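Side-chain contacts in hypothetical protein PA3499 (Pseudomonas aeruginosa, PDB 2IG8), which is of unknown function but belongs to the YjgF-like clan, its chains assembling as a trimer of alpha+beta subunits: residues R6-A9 and P13-P16; A66-A71 and V75-K80; L81-T86 and D92-A97. All blocks are in the same frame, centred on the assembly; numbering follows the deposited sequence.

Interaction 1 of 3, residues R6-A9 and P13-P16; sequences RIRA and PDLP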
loop_
_atom_site.group_PDB
_atom_site.type_symbol
_atom_site.label_atom_id
_atom_site.label_comp_id
_atom_site.label_asym_id
_atom_site.label_seq_id
_atom_site.Cartn_x
_atom_site.Cartn_y
_atom_site.Cartn_z
ATOM N N ARG B 6 3.982 19.115 9.002
ATOM C CA ARG B 6 4.885 18.723 7.966
ATOM C C ARG B 6 6.260 18.544 8.577
ATOM O O ARG B 6 6.742 19.412 9.299
ATOM C CB ARG B 6 4.906 19.787 6.890
ATOM C CG ARG B 6 4.813 19.201 5.544
ATOM C CD ARG B 6 6.121 18.800 5.092
ATOM N NE ARG B 6 6.193 18.689 3.646
ATOM C CZ ARG B 6 6.054 19.699 2.802
ATOM N NH1 ARG B 6 5.774 20.916 3.250
ATOM N NH2 ARG B 6 6.185 19.484 1.497
ATOM N N ILE B 7 6.879 17.406 8.302
ATOM C CA ILE B 7 8.179 17.092 8.880
ATOM C C ILE B 7 9.205 17.306 7.809
ATOM O O ILE B 7 9.120 16.705 6.744
ATOM C CB ILE B 7 8.257 15.633 9.364
ATOM C CG1 ILE B 7 7.249 15.399 10.487
ATOM C CG2 ILE B 7 9.686 15.294 9.824
ATOM C CD1 ILE B 7 7.490 16.247 11.703
ATOM N N ARG B 8 10.163 18.175 8.090
ATOM C CA ARG B 8 11.243 18.454 7.149
ATOM C C ARG B 8 12.597 17.967 7.645
ATOM O O ARG B 8 13.127 18.487 8.631
ATOM C CB ARG B 8 11.303 19.938 6.902
ATOM C CG ARG B 8 10.011 20.465 6.375
ATOM C CD ARG B 8 10.085 21.944 6.268
ATOM N NE ARG B 8 8.852 22.566 5.798
ATOM C CZ ARG B 8 8.371 22.475 4.559
ATOM N NH1 ARG B 8 7.263 23.130 4.248
ATOM N NH2 ARG B 8 8.976 21.738 3.631
ATOM N N ALA B 9 13.142 16.975 6.946
ATOM C CA ALA B 9 14.511 16.521 7.149
ATOM C C ALA B 9 15.445 17.299 6.190
ATOM O O ALA B 9 15.183 17.374 4.986
ATOM C CB ALA B 9 14.601 15.022 6.897
ATOM N N PRO B 13 15.143 17.618 1.162
ATOM C CA PRO B 13 14.336 18.802 1.001
ATOM C C PRO B 13 13.085 18.484 0.220
ATOM O O PRO B 13 13.134 17.789 -0.795
ATOM C CB PRO B 13 15.235 19.739 0.183
ATOM C CG PRO B 13 16.215 18.840 -0.515
ATOM C CD PRO B 13 16.421 17.696 0.423
ATOM N N ASP B 14 11.958 18.973 0.702
ATOM C CA ASP B 14 10.802 19.053 -0.146
ATOM C C ASP B 14 11.108 20.191 -1.100
ATOM O O ASP B 14 11.447 21.292 -0.670
ATOM C CB ASP B 14 9.541 19.283 0.678
ATOM C CG ASP B 14 9.153 18.041 1.473
ATOM O OD1 ASP B 14 8.406 17.217 0.923
ATOM O OD2 ASP B 14 9.674 17.853 2.596
ATOM N N LEU B 15 11.055 19.912 -2.394
ATOM C CA LEU B 15 11.354 20.924 -3.370
ATOM C C LEU B 15 10.010 21.479 -3.866
ATOM O O LEU B 15 9.140 20.704 -4.276
ATOM C CB LEU B 15 12.226 20.338 -4.473
ATOM C CG LEU B 15 13.537 19.755 -3.899
ATOM C CD1 LEU B 15 14.303 18.958 -4.906
ATOM C CD2 LEU B 15 14.419 20.861 -3.298
ATOM N N PRO B 16 9.830 22.821 -3.805
ATOM C CA PRO B 16 8.551 23.494 -4.109
ATOM C C PRO B 16 7.839 23.137 -5.436
ATOM O O PRO B 16 6.675 23.538 -5.625
ATOM C CB PRO B 16 8.935 24.982 -4.117
ATOM C CG PRO B 16 10.109 25.077 -3.235
ATOM C CD PRO B 16 10.868 23.796 -3.405
HETATM O O HOH W 1 8.213 16.661 4.260
HETATM O O HOH W 2 11.425 20.122 3.354
HETATM O O HOH W 3 11.964 16.454 4.353
#
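Arg-6 and Asp-14 form the salt bridge of this contact, NH2 of the arginine lying 3.2 Å from OD1 of the aspartate. The two side chains approach from opposite directions, and the guanidinium meets the carboxylate obliquely, their planes 50° apart, so this is a single-point ion pair and not a two-pronged one. The Arg-6 chain bends at the CB-CG bond (chi2 -84°), which brings its guanidinium to Asp-14. OD1 is also held by the backbone N-H of Asn-22, just before strand 23-26.

Arg-8 supplies a second, longer-range charge: its NH2 stands 4.1 Å from Asp-14 OD2, beyond salt-bridge distance, and the planes of the two groups are nearly perpendicular, at 81°.

Water carries much of the remaining contact. One molecule accepts from both Arg-8 NH2 and the backbone N of Asp-14, at 2.9 Å each, sitting in the plane of the Arg-8 guanidinium at its edge. Another lies 2.6 Å from Ile-7 O and also reaches Asp-14 OD2, while a third accepts from Ala-9 N and lies 3.2 Å from Asp-14 OD2.

The carboxylate thus gathers a salt bridge, a backbone N-H and waters in a partly buried loop between strands 4-6 and 23-26. Its negative charge probably offsets part of the positive charge of both arginines, and the waters link it to the backbone of 7-9.

Interaction 2 of 3, residues A66-A71 and V75-K80; sequences ALLEAA and VGNLYK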
loop_
_atom_site.group_PDB
_atom_site.type_symbol
_atom_site.label_atom_id
_atom_site.label_comp_id
_atom_site.label_asym_id
_atom_site.label_seq_id
_atom_site.Cartn_x
_atom_site.Cartn_y
_atom_site.Cartn_z
ATOM N N ALA B 66 16.234 9.196 8.533
ATOM C CA ALA B 66 16.353 10.643 8.560
ATOM C C ALA B 66 14.998 11.296 8.792
ATOM O O ALA B 66 14.883 12.206 9.619
ATOM C CB ALA B 66 17.020 11.178 7.250
ATOM N N LEU B 67 13.965 10.807 8.112
ATOM C CA LEU B 67 12.614 11.331 8.314
ATOM C C LEU B 67 12.131 11.057 9.742
ATOM O O LEU B 67 11.610 11.961 10.411
ATOM C CB LEU B 67 11.630 10.766 7.288
ATOM C CG LEU B 67 11.877 11.140 5.823
ATOM C CD1 LEU B 67 11.008 10.286 4.878
ATOM C CD2 LEU B 67 11.699 12.622 5.592
ATOM N N LEU B 68 12.326 9.821 10.207
ATOM C CA LEU B 68 11.949 9.439 11.575
ATOM C C LEU B 68 12.609 10.340 12.607
ATOM O O LEU B 68 11.950 10.827 13.529
ATOM C CB LEU B 68 12.324 7.988 11.858
ATOM C CG LEU B 68 11.424 6.918 11.242
ATOM C CD1 LEU B 68 12.118 5.544 11.207
ATOM C CD2 LEU B 68 10.056 6.862 11.974
ATOM N N GLU B 69 13.914 10.535 12.458
ATOM C CA GLU B 69 14.680 11.420 13.339
ATOM C C GLU B 69 14.237 12.873 13.274
ATOM O O GLU B 69 14.177 13.542 14.303
ATOM C CB GLU B 69 16.184 11.263 13.093
ATOM C CG GLU B 69 16.651 9.902 13.596
ATOM C CD GLU B 69 18.133 9.631 13.426
ATOM O OE1 GLU B 69 18.825 10.414 12.741
ATOM O OE2 GLU B 69 18.600 8.604 13.981
ATOM N N ALA B 70 13.880 13.349 12.088
ATOM C CA ALA B 70 13.378 14.701 11.947
ATOM C C ALA B 70 12.089 14.893 12.755
ATOM O O ALA B 70 11.811 15.993 13.224
ATOM C CB ALA B 70 13.168 15.063 10.475
ATOM N N ALA B 71 11.329 13.818 12.934
ATOM C CA ALA B 71 10.084 13.842 13.718
ATOM C C ALA B 71 10.295 13.474 15.199
ATOM O O ALA B 71 9.329 13.401 15.956
ATOM C CB ALA B 71 9.053 12.893 13.083
ATOM N N VAL B 75 14.179 3.988 14.511
ATOM C CA VAL B 75 13.820 2.899 13.585
ATOM C C VAL B 75 12.858 1.870 14.184
ATOM O O VAL B 75 12.148 1.196 13.459
ATOM C CB VAL B 75 15.056 2.197 12.969
ATOM C CG1 VAL B 75 15.949 3.227 12.205
ATOM C CG2 VAL B 75 15.833 1.455 13.987
ATOM N N GLY B 76 12.837 1.775 15.510
ATOM C CA GLY B 76 11.861 0.963 16.225
ATOM C C GLY B 76 10.413 1.356 16.008
ATOM O O GLY B 76 9.506 0.569 16.315
ATOM N N ASN B 77 10.188 2.580 15.517
ATOM C CA ASN B 77 8.852 3.092 15.213
ATOM C C ASN B 77 8.224 2.485 13.953
ATOM O O ASN B 77 7.018 2.565 13.767
ATOM C CB ASN B 77 8.900 4.610 15.019
ATOM C CG ASN B 77 9.253 5.373 16.286
ATOM O OD1 ASN B 77 9.046 4.911 17.423
ATOM N ND2 ASN B 77 9.759 6.570 16.092
ATOM N N LEU B 78 9.057 1.910 13.082
ATOM C CA LEU B 78 8.609 1.313 11.824
ATOM C C LEU B 78 7.831 0.024 12.101
ATOM O O LEU B 78 8.312 -0.818 12.865
ATOM C CB LEU B 78 9.813 1.004 10.934
ATOM C CG LEU B 78 10.562 2.221 10.384
ATOM C CD1 LEU B 78 11.949 1.872 9.892
ATOM C CD2 LEU B 78 9.722 2.859 9.270
ATOM N N TYR B 79 6.640 -0.104 11.520
ATOM C CA TYR B 79 5.849 -1.329 11.654
ATOM C C TYR B 79 5.499 -1.993 10.318
ATOM O O TYR B 79 5.057 -3.122 10.302
ATOM C CB TYR B 79 4.582 -1.073 12.487
ATOM C CG TYR B 79 3.587 -0.115 11.891
ATOM C CD1 TYR B 79 2.646 -0.549 10.967
ATOM C CD2 TYR B 79 3.586 1.230 12.241
ATOM C CE1 TYR B 79 1.718 0.331 10.416
ATOM C CE2 TYR B 79 2.673 2.124 11.672
ATOM C CZ TYR B 79 1.744 1.663 10.770
ATOM O OH TYR B 79 0.816 2.526 10.222
ATOM N N LYS B 80 5.729 -1.321 9.193
ATOM C CA LYS B 80 5.494 -1.955 7.886
ATOM C C LYS B 80 6.409 -1.322 6.845
ATOM O O LYS B 80 6.638 -0.107 6.872
ATOM C CB LYS B 80 4.024 -1.856 7.452
ATOM C CG LYS B 80 3.740 -2.503 6.078
ATOM C CD LYS B 80 2.258 -2.479 5.634
ATOM C CE LYS B 80 1.513 -3.744 5.980
ATOM N NZ LYS B 80 0.087 -3.781 5.465
#
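Leu-68 makes this a buried, apolar helix-to-strand contact: it reaches from the last turn of helix 53-70 to the 3-10 turn 75-77 and the first residue of strand 78-85, which the chain enters after a short connection. The arrangement is that of a helix packed on the face of a mixed sheet, in the core of the YjgF-like domain. The leucine points toward the opposing segment and divides its two methyls between different partners.

CD1 meets Leu-78, lying 3.8 Å from its CG and 3.9 Å from its CD1, so the methyl rests against the branch point of the other leucine. The two leucines meet at a slant. CG of Leu-78 stands beside its backbone N (chi1 -68°), which brings the isobutyl group round to the helix although its first bond does not aim there. The same Leu-68 methyl lies 3.9 Å from Val-75 CA, and so touches the backbone of the turn as well.

CD2 takes the other direction and packs against the aliphatic part of Asn-77, 4.0 Å from its CB; the two side chains run antiparallel, flank to flank. Val-75, Asn-77 and Leu-78 therefore all touch the methyl end of Leu-68. Within the turn, Leu-78 N donates to Val-75 O at 3.2 Å, tying the 3-10 turn to the start of the strand.

Further contacts build this corner of the core: Leu-68 also touches Leu-30 of strand 29-36 and Ala-132 of strand 126-133, while Leu-78 packs on Ala-130 of strand 126-133 and, together with Val-75, on Phe-101 at the end of helix 91-101.

Interaction 3 of 3, residues L81-T86 and D92-A97; sequences LNVYVT and DAIGRA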
loop_
_atom_site.group_PDB
_atom_site.type_symbol
_atom_site.label_atom_id
_atom_site.label_comp_id
_atom_site.label_asym_id
_atom_site.label_seq_id
_atom_site.Cartn_x
_atom_site.Cartn_y
_atom_site.Cartn_z
ATOM N N LEU B 81 6.943 -2.157 5.960
ATOM C CA LEU B 81 7.744 -1.705 4.824
ATOM C C LEU B 81 7.218 -2.390 3.570
ATOM O O LEU B 81 7.310 -3.623 3.439
ATOM C CB LEU B 81 9.208 -2.083 5.022
ATOM C CG LEU B 81 9.928 -1.547 6.245
ATOM C CD1 LEU B 81 11.321 -2.205 6.420
ATOM C CD2 LEU B 81 10.062 -0.068 6.170
ATOM N N ASN B 82 6.623 -1.619 2.670
ATOM C CA ASN B 82 6.266 -2.165 1.375
ATOM C C ASN B 82 7.341 -1.834 0.358
ATOM O O ASN B 82 7.709 -0.669 0.180
ATOM C CB ASN B 82 4.906 -1.698 0.952
ATOM C CG ASN B 82 3.805 -2.312 1.812
ATOM O OD1 ASN B 82 4.021 -3.324 2.505
ATOM N ND2 ASN B 82 2.680 -1.701 1.819
ATOM N N VAL B 83 7.837 -2.872 -0.297
ATOM C CA VAL B 83 9.066 -2.772 -1.068
ATOM C C VAL B 83 8.739 -3.081 -2.516
ATOM O O VAL B 83 8.095 -4.106 -2.822
ATOM C CB VAL B 83 10.121 -3.755 -0.553
ATOM C CG1 VAL B 83 11.432 -3.606 -1.379
ATOM C CG2 VAL B 83 10.331 -3.539 0.960
ATOM N N TYR B 84 9.130 -2.168 -3.391
ATOM C CA TYR B 84 8.918 -2.323 -4.819
ATOM C C TYR B 84 10.284 -2.413 -5.456
ATOM O O TYR B 84 11.067 -1.464 -5.365
ATOM C CB TYR B 84 8.185 -1.104 -5.383
ATOM C CG TYR B 84 6.934 -0.804 -4.648
ATOM C CD1 TYR B 84 5.801 -1.560 -4.880
ATOM C CD2 TYR B 84 6.875 0.212 -3.682
ATOM C CE1 TYR B 84 4.631 -1.328 -4.172
ATOM C CE2 TYR B 84 5.691 0.451 -2.969
ATOM C CZ TYR B 84 4.582 -0.314 -3.226
ATOM O OH TYR B 84 3.375 -0.096 -2.565
ATOM N N VAL B 85 10.552 -3.541 -6.114
ATOM C CA VAL B 85 11.820 -3.795 -6.780
ATOM C C VAL B 85 11.611 -3.905 -8.280
ATOM O O VAL B 85 10.543 -4.300 -8.757
ATOM C CB VAL B 85 12.522 -5.095 -6.236
ATOM C CG1 VAL B 85 12.825 -4.969 -4.754
ATOM C CG2 VAL B 85 11.687 -6.392 -6.565
ATOM N N THR B 86 12.626 -3.540 -9.057
ATOM C CA THR B 86 12.542 -3.730 -10.489
ATOM C C THR B 86 12.922 -5.141 -10.931
ATOM O O THR B 86 12.593 -5.539 -12.041
ATOM C CB THR B 86 13.420 -2.711 -11.251
ATOM O OG1 THR B 86 14.764 -2.819 -10.782
ATOM C CG2 THR B 86 12.882 -1.291 -11.041
ATOM N N ASP B 92 16.519 -11.016 -2.029
ATOM C CA ASP B 92 17.408 -11.406 -0.939
ATOM C C ASP B 92 18.402 -10.294 -0.560
ATOM O O ASP B 92 18.939 -10.300 0.537
ATOM C CB ASP B 92 18.156 -12.668 -1.271
ATOM C CG ASP B 92 17.257 -13.900 -1.262
ATOM O OD1 ASP B 92 16.113 -13.800 -0.706
ATOM O OD2 ASP B 92 17.716 -14.950 -1.775
ATOM N N ALA B 93 18.678 -9.406 -1.506
ATOM C CA ALA B 93 19.546 -8.255 -1.289
ATOM C C ALA B 93 18.827 -7.269 -0.375
ATOM O O ALA B 93 19.455 -6.658 0.481
ATOM C CB ALA B 93 19.911 -7.618 -2.581
ATOM N N ILE B 94 17.524 -7.074 -0.590
ATOM C CA ILE B 94 16.716 -6.276 0.321
ATOM C C ILE B 94 16.715 -6.940 1.723
ATOM O O ILE B 94 16.877 -6.256 2.755
ATOM C CB ILE B 94 15.273 -6.046 -0.252
ATOM C CG1 ILE B 94 15.203 -4.905 -1.282
ATOM C CG2 ILE B 94 14.358 -5.616 0.844
ATOM C CD1 ILE B 94 16.213 -4.741 -2.328
ATOM N N GLY B 95 16.569 -8.258 1.773
ATOM C CA GLY B 95 16.705 -8.993 3.050
ATOM C C GLY B 95 18.004 -8.692 3.807
ATOM O O GLY B 95 17.991 -8.375 5.005
ATOM N N ARG B 96 19.120 -8.704 3.093
ATOM C CA ARG B 96 20.414 -8.429 3.682
ATOM C C ARG B 96 20.476 -7.023 4.241
ATOM O O ARG B 96 20.937 -6.847 5.341
ATOM C CB ARG B 96 21.511 -8.552 2.645
ATOM C CG ARG B 96 22.077 -9.908 2.515
ATOM C CD ARG B 96 23.261 -9.885 1.561
ATOM N NE ARG B 96 23.836 -11.224 1.369
ATOM C CZ ARG B 96 23.273 -12.204 0.664
ATOM N NH1 ARG B 96 22.060 -12.060 0.072
ATOM N NH2 ARG B 96 23.933 -13.342 0.564
ATOM N N ALA B 97 19.962 -6.056 3.476
ATOM C CA ALA B 97 19.874 -4.656 3.906
ATOM C C ALA B 97 19.084 -4.517 5.219
ATOM O O ALA B 97 19.523 -3.864 6.169
ATOM C CB ALA B 97 19.254 -3.796 2.829
#
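Ile-94 packs on Val-83 and Val-85, joining the first strand of a beta-alpha-beta unit (78-85, 91-101, 110-115) to the helix that crosses over between its parallel strands. Along 92-97, Ala-93, just before the isoleucine, packs on Ala-53 of helix 53-70.

Ile-94 comes next and carries the whole contact from the helical side. Its CB bond points at the strand, and both its branches touch the valines there. CG1 stands beside the backbone N (chi1 -81°) and meets Val-83 CG1 at 4.0 Å, while CG2 touches the same valine methyl at 4.2 Å, so that methyl sits against both arms of the isoleucine. In Val-83, CG1 lies opposite the backbone N (chi1 -179°), the setting that presents it to the helix. Leu-113 of strand 110-115 touches all three side chains, closing the patch from the neighbouring parallel strand.

Further along, Arg-96 and Ala-97 follow, both reaching His-54 of helix 53-70, and Ala-97 touches Ala-57 as well; the Arg-96 N to Asp-92 O bond of 3.0 Å spans the turn that carries Ile-94. Two residues beyond Val-83, the strand meets the end of the isoleucine: Val-85 CG1 lies 4.2 Å from Ile-94 CD1.

In the fold
The three contacts follow one another along the chain. Interactions 1 and 2 touch, with centres about 16 Å apart: Ile-7 CG2 lies 3.5 Å from Ala-70 CB, so the N-terminal loop packs on the end of helix 53-70. Interactions 2 and 3 share strand 78-85 and adjoin in sequence at Lys-80 and Leu-81, yet their centres are about 17 Å apart, on opposite sides of the chain's centre. Interaction 1 is remote from interaction 3, the nearest atoms being about 16 Å apart. A charged, hydrated loop thus gives way to two apolar helix-strand contacts. On the shared strand, Lys-80 and Asn-82 reach Asp-129 of the third subunit, the latter weakly.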